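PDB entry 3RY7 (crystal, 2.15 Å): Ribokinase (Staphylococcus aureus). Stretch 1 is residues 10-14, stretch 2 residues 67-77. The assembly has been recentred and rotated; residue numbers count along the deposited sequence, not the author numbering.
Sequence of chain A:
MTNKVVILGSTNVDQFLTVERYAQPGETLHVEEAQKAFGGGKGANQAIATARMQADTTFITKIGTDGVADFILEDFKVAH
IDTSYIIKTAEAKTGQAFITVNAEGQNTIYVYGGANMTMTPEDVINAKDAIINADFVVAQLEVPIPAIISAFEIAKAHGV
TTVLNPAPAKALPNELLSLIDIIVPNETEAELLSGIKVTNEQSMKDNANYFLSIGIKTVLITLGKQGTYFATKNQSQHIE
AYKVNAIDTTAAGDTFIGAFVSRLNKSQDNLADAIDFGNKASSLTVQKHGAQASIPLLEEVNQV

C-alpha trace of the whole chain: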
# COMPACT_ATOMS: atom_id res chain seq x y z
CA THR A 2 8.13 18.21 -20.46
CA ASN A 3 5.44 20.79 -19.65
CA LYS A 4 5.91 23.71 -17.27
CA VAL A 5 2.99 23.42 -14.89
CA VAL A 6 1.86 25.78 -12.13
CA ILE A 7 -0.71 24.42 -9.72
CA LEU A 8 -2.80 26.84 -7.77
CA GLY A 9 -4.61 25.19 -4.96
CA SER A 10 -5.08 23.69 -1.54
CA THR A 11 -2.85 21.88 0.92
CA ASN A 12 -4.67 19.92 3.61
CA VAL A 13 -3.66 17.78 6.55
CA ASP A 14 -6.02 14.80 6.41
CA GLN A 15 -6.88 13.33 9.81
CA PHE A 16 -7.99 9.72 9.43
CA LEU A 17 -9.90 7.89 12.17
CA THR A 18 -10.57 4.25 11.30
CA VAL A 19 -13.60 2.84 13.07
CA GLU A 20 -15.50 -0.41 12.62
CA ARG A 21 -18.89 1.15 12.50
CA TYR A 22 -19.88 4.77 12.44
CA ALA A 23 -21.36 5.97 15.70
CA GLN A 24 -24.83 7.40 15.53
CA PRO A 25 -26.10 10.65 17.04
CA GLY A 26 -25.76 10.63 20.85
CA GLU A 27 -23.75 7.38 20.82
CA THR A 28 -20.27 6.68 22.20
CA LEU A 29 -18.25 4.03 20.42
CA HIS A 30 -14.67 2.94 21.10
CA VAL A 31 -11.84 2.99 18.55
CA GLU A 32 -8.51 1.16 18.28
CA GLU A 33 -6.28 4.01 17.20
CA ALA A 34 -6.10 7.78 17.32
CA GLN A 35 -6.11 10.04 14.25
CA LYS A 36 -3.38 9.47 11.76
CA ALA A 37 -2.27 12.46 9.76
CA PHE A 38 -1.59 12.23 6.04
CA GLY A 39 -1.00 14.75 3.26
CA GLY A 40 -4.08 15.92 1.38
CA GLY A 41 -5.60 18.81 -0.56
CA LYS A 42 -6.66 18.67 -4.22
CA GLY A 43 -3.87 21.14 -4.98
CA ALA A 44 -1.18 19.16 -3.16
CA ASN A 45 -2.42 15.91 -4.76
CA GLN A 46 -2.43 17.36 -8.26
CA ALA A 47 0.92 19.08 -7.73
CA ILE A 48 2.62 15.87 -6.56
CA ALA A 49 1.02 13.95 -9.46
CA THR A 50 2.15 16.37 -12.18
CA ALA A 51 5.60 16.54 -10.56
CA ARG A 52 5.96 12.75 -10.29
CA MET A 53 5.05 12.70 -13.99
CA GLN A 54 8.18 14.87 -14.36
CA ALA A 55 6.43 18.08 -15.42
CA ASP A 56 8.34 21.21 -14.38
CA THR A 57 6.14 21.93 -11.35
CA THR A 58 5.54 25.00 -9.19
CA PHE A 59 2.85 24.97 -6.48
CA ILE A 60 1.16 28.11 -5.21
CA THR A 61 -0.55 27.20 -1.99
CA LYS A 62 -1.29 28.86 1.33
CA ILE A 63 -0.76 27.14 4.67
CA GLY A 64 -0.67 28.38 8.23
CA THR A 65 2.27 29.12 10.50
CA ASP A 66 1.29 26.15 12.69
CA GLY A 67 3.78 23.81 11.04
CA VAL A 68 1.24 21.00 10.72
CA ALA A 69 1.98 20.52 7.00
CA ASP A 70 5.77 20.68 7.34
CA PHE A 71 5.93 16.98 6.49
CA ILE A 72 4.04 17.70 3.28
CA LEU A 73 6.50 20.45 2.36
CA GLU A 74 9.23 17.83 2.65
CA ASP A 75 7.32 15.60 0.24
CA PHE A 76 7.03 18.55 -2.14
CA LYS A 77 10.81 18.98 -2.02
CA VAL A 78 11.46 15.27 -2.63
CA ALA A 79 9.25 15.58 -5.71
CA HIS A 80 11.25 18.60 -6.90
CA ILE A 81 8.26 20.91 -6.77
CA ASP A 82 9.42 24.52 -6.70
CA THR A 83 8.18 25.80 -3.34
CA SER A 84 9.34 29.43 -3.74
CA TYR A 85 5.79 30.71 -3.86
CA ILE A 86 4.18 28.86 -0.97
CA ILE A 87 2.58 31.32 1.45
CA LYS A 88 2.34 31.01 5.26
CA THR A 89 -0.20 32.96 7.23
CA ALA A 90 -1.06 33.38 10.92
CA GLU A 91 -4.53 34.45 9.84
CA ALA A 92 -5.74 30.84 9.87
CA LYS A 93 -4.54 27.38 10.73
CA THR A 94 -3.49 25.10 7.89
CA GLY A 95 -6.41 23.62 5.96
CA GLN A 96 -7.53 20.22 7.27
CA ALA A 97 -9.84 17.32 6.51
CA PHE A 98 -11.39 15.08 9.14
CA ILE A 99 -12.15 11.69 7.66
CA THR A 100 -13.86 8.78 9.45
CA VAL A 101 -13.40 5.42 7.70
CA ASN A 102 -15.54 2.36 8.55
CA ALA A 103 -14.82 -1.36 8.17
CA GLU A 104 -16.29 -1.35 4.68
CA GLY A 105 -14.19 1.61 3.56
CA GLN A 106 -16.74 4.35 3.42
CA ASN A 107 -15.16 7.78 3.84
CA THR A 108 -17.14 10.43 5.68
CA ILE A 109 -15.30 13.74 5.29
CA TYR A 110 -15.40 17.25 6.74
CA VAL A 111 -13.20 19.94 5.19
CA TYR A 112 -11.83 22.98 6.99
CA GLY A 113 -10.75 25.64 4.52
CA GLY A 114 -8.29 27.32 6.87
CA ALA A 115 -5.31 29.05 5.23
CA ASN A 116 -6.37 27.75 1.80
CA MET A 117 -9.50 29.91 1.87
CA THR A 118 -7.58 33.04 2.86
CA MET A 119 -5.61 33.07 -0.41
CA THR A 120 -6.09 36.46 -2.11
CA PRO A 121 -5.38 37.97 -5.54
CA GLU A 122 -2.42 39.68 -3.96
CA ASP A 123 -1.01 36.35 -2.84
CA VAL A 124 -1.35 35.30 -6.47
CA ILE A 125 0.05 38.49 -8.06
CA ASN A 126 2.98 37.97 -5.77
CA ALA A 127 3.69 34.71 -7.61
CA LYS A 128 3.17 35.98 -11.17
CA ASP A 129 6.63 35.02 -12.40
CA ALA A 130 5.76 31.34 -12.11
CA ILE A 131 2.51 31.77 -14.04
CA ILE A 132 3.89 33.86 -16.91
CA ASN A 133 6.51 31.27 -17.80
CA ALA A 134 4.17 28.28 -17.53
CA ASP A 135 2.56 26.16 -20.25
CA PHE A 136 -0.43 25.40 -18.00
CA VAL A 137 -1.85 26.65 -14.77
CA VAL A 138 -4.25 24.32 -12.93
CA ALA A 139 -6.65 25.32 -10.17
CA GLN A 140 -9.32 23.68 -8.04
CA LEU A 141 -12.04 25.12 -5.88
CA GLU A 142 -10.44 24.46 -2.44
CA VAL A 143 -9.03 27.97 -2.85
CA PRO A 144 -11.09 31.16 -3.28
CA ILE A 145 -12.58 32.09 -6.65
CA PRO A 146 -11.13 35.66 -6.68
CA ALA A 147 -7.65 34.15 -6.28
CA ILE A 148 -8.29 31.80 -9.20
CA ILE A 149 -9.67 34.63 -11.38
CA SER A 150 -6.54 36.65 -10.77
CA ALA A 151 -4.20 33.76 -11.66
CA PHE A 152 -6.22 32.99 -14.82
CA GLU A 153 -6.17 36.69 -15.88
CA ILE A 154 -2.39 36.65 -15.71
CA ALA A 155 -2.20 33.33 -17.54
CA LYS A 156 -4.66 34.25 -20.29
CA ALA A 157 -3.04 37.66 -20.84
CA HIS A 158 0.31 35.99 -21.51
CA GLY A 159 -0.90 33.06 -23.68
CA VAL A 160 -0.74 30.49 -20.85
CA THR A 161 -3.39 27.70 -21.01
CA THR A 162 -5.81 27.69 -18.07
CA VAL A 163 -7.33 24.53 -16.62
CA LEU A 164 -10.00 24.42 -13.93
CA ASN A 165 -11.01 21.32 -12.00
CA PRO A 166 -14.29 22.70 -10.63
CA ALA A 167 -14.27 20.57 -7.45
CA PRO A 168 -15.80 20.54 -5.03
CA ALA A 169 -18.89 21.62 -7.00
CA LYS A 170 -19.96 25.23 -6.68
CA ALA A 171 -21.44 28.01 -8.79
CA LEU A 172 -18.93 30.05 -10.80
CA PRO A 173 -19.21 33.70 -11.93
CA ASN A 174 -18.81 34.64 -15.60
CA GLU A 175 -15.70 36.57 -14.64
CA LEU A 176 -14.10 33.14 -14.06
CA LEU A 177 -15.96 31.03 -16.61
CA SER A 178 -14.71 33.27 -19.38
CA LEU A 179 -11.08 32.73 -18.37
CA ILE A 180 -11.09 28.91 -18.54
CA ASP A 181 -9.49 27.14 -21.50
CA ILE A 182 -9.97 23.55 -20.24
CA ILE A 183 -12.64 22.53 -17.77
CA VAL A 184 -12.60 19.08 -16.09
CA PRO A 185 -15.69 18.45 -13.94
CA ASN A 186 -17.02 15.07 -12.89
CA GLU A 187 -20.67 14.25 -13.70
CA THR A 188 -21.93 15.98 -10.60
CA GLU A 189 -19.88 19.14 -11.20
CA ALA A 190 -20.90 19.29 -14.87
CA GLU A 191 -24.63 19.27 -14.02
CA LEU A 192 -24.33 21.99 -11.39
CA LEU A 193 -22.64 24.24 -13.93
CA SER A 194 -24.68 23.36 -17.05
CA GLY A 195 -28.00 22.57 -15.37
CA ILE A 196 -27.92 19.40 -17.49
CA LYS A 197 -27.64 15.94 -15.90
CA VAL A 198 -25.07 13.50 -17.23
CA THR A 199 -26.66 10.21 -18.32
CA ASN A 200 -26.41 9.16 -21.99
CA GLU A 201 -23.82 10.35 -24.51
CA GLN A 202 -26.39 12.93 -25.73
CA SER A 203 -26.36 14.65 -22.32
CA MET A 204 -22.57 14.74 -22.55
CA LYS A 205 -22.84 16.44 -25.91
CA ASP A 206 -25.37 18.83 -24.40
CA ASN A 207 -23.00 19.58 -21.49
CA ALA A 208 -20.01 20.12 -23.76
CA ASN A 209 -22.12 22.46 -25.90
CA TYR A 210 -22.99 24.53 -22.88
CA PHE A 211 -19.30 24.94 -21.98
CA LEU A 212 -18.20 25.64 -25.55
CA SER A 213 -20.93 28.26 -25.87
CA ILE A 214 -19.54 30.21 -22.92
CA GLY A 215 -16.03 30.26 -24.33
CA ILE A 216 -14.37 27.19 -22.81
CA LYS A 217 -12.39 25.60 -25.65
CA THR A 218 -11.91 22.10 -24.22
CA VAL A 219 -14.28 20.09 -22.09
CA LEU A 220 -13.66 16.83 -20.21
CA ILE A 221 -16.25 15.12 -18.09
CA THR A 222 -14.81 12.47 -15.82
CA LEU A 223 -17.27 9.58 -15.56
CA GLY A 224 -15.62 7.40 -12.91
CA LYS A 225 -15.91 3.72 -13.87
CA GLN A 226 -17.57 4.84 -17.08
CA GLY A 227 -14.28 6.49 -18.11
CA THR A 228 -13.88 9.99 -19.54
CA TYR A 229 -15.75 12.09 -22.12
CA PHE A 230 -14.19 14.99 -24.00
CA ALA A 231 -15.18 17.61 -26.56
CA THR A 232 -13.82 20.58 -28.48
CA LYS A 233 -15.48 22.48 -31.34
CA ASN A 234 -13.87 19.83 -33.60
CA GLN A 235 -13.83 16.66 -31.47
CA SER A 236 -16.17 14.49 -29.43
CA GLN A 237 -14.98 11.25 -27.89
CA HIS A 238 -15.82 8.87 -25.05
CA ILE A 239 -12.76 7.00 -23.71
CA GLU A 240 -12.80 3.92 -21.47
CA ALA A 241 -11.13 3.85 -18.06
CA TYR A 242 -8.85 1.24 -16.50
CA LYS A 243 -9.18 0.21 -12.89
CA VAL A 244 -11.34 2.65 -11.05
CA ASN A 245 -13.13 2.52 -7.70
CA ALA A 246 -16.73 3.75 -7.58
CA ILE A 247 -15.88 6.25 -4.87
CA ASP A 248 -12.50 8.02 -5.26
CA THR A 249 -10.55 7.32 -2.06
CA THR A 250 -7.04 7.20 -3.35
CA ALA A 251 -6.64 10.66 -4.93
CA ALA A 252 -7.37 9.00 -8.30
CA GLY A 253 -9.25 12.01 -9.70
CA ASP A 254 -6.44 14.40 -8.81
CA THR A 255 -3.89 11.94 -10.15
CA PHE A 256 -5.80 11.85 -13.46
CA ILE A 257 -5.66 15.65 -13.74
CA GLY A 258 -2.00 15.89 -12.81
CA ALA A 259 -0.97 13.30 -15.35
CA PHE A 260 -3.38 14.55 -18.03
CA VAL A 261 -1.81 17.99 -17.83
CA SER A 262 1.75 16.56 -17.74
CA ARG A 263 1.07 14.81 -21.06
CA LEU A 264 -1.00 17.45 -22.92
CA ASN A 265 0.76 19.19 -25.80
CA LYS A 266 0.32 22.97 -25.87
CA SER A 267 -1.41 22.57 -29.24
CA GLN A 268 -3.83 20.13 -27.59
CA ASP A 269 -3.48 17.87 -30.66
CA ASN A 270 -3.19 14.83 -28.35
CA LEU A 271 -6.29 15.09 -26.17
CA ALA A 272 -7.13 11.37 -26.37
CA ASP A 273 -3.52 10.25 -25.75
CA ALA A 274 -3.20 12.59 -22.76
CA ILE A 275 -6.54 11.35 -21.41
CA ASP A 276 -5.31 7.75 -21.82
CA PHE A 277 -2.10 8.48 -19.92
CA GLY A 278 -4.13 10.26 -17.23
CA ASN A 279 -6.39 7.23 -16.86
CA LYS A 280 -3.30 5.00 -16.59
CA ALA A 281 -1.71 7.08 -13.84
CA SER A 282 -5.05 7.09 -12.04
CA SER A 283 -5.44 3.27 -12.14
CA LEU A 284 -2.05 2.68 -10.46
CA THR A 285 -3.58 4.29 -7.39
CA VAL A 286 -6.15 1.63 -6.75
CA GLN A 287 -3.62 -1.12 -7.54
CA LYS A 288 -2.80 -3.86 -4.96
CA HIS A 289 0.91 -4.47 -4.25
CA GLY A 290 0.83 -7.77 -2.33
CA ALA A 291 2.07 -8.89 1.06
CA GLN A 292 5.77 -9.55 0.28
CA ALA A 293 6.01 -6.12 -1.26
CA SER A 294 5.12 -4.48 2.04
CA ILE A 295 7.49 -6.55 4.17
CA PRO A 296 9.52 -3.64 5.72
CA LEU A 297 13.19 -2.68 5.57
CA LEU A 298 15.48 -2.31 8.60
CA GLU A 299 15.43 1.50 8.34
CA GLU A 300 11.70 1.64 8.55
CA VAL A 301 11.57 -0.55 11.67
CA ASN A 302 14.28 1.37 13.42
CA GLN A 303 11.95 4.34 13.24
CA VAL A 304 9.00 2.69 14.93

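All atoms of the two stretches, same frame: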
# COMPACT_ATOMS: atom_id res chain seq x y z
N SER A 10 -5.04 23.93 -2.97
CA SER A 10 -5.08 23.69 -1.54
C SER A 10 -4.04 22.68 -1.04
O SER A 10 -3.67 21.74 -1.75
CB SER A 10 -6.46 23.17 -1.17
OG SER A 10 -6.72 21.94 -1.86
N THR A 11 -3.58 22.90 0.18
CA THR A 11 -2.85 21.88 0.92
C THR A 11 -3.61 21.60 2.19
O THR A 11 -3.96 22.53 2.93
CB THR A 11 -1.42 22.34 1.26
OG1 THR A 11 -0.68 22.51 0.05
CG2 THR A 11 -0.71 21.28 2.13
N ASN A 12 -3.90 20.32 2.44
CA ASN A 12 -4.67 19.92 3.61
C ASN A 12 -3.89 18.91 4.44
O ASN A 12 -3.14 18.12 3.89
CB ASN A 12 -5.99 19.26 3.20
CG ASN A 12 -7.06 20.25 2.76
OD1 ASN A 12 -6.99 21.44 3.06
ND2 ASN A 12 -8.08 19.73 2.07
N VAL A 13 -4.08 18.93 5.75
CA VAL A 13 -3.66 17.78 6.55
C VAL A 13 -4.89 16.92 6.81
O VAL A 13 -5.82 17.35 7.48
CB VAL A 13 -2.96 18.21 7.85
CG1 VAL A 13 -2.62 16.98 8.69
CG2 VAL A 13 -1.70 19.03 7.53
N ASP A 14 -4.91 15.73 6.22
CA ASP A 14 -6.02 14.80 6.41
C ASP A 14 -5.87 14.01 7.71
O ASP A 14 -4.89 13.30 7.91
CB ASP A 14 -6.09 13.81 5.24
CG ASP A 14 -6.43 14.48 3.91
OD1 ASP A 14 -6.80 15.68 3.89
OD2 ASP A 14 -6.33 13.79 2.88
N GLY A 67 2.83 24.86 11.30
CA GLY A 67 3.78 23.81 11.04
C GLY A 67 3.18 22.43 10.84
O GLY A 67 3.91 21.45 10.69
N VAL A 68 1.86 22.32 10.80
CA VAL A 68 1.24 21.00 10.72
C VAL A 68 1.43 20.33 9.36
O VAL A 68 1.31 19.11 9.25
CB VAL A 68 -0.25 20.99 11.11
CG1 VAL A 68 -0.42 21.27 12.60
CG2 VAL A 68 -1.04 21.99 10.30
N ALA A 69 1.75 21.10 8.33
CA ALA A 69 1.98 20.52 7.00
C ALA A 69 3.46 20.48 6.63
O ALA A 69 3.81 20.28 5.47
CB ALA A 69 1.20 21.27 5.94
N ASP A 70 4.34 20.69 7.61
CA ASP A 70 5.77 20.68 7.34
C ASP A 70 6.21 19.35 6.72
O ASP A 70 7.16 19.31 5.94
CB ASP A 70 6.58 20.96 8.61
CG ASP A 70 6.58 22.44 9.00
OD1 ASP A 70 5.99 23.28 8.28
OD2 ASP A 70 7.19 22.77 10.04
N PHE A 71 5.52 18.26 7.06
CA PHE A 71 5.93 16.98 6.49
C PHE A 71 5.55 16.92 5.02
O PHE A 71 6.25 16.31 4.21
CB PHE A 71 5.36 15.79 7.27
CG PHE A 71 3.89 15.59 7.10
CD1 PHE A 71 2.99 16.25 7.93
CD2 PHE A 71 3.40 14.71 6.15
CE1 PHE A 71 1.63 16.06 7.80
CE2 PHE A 71 2.04 14.51 6.01
CZ PHE A 71 1.15 15.19 6.83
N ILE A 72 4.45 17.58 4.68
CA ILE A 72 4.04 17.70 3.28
C ILE A 72 5.06 18.51 2.49
O ILE A 72 5.43 18.13 1.40
CB ILE A 72 2.65 18.34 3.15
CG1 ILE A 72 1.65 17.62 4.06
CG2 ILE A 72 2.20 18.33 1.69
CD1 ILE A 72 0.23 18.25 4.08
N LEU A 73 5.51 19.62 3.05
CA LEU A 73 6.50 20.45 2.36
C LEU A 73 7.74 19.62 2.03
O LEU A 73 8.35 19.79 0.97
CB LEU A 73 6.88 21.66 3.21
CG LEU A 73 5.73 22.59 3.62
CD1 LEU A 73 6.22 23.75 4.49
CD2 LEU A 73 4.98 23.10 2.41
N GLU A 74 8.11 18.72 2.93
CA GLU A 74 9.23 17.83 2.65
C GLU A 74 8.94 16.93 1.45
O GLU A 74 9.80 16.69 0.61
CB GLU A 74 9.58 17.00 3.89
CG GLU A 74 10.92 17.37 4.50
CD GLU A 74 12.08 17.25 3.50
OE1 GLU A 74 12.30 16.14 2.95
OE2 GLU A 74 12.77 18.27 3.29
N ASP A 75 7.71 16.43 1.38
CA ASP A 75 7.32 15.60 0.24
C ASP A 75 7.36 16.41 -1.05
O ASP A 75 7.76 15.90 -2.10
CB ASP A 75 5.96 14.96 0.47
CG ASP A 75 6.00 13.87 1.54
OD1 ASP A 75 7.04 13.18 1.62
OD2 ASP A 75 5.02 13.73 2.30
N PHE A 76 6.97 17.68 -0.97
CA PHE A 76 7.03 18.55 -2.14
C PHE A 76 8.48 18.62 -2.63
O PHE A 76 8.75 18.47 -3.83
CB PHE A 76 6.51 19.97 -1.83
CG PHE A 76 5.02 20.04 -1.60
CD1 PHE A 76 4.18 19.04 -2.03
CD2 PHE A 76 4.46 21.14 -0.96
CE1 PHE A 76 2.81 19.12 -1.82
CE2 PHE A 76 3.09 21.23 -0.75
CZ PHE A 76 2.26 20.22 -1.18
N LYS A 77 9.40 18.84 -1.69
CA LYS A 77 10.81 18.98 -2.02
C LYS A 77 11.37 17.69 -2.65
O LYS A 77 12.09 17.74 -3.65
CB LYS A 77 11.63 19.39 -0.79
CG LYS A 77 13.14 19.20 -0.96
CD LYS A 77 13.88 19.14 0.37
CE LYS A 77 15.16 18.29 0.28
NZ LYS A 77 14.87 16.83 0.04

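This contact packs the start of a strand against the start of a helix. Residues 12-14 belong to the strand and residues 70-77 to the helix; both continue later in the chain. Their axes come within 9.6 Å and cross at 112°, so the helix runs steeply across the strand. No hydrogen bond or salt bridge joins the two stretches. The contact rests on the fit of side chains, and it is small, with 262 Å² buried over both sides.

Stretch 1 offers alternate side chains. Thr 11 and Val 13 point their CA-to-CB bonds toward stretch 2, while that of Asn 12 between them points away. Two bumps therefore face the other stretch.

Val 13 is the larger bump by covered area. Its chi1 is t. CG2 enters a hollow lined by Val 68, Ala 69 and Ile 72. Val 13 CG2 lies 3.5 Å from Val 68 O, 4.0 Å from Ala 69 CB and 4.0 Å from Ile 72 CD1. Val 68 CG2 is 4.1 Å from the same Val 13 CG2. The backbones come close here: the CA atoms of Val 13 and Ala 69 are 6.3 Å apart, and the Ala 69 methyl packs against Val 13 CG2. The other methyl, Val 13 CG1, reaches the ring of Phe 71, at 4.4 Å from Phe 71 CE1. It sits at the ring edge, near the ring plane. The CA-to-CB bond of Phe 71 points sideways, but the end of its side chain comes nearer.

Ile 72 is the main bump from the helix side, with the largest covered area in stretch 2. Its side chain is m at chi1 and t at chi2, and this extended shape carries CD1 to stretch 1. The methyl fits between the bumps of Thr 11 and Val 13. Ile 72 CD1 is 3.7 Å from Thr 11 CG2 and 4.0 Å from Val 13 CG2. It also touches the backbone between them, with Ile 72 CD1 3.4 Å from Asn 12 O. Asn 12 thus takes part through its carbonyl.

Thr 11 meets stretch 2 with both branches. CG2 packs on Ile 72 and also approaches Ala 69, with Thr 11 CG2 4.3 Å from Ala 69 CB. OG1 faces Phe 76, one helical turn beyond Ile 72. Thr 11 OG1 lies 3.9 Å from Phe 76 CZ, at the edge of the ring and near its plane. The hydroxyl is hydrogen-bonded elsewhere in the structure.

The backbone of stretch 2 turns into the helix beside this hollow. A type I turn runs from Gly 67 to Asp 70, with Asp 70 N hydrogen-bonded to Gly 67 O at 3.2 Å. Gly 67 has a positive phi of 73°, which favours glycine. Ala 69 holds the N-cap position, and Ala 69 O accepts from Leu 73 N at 3.0 Å. Further along, Phe 76 N donates to Ile 72 O at 2.9 Å. Asp 70, Glu 74 and Lys 77 are exposed and take no part in the contact.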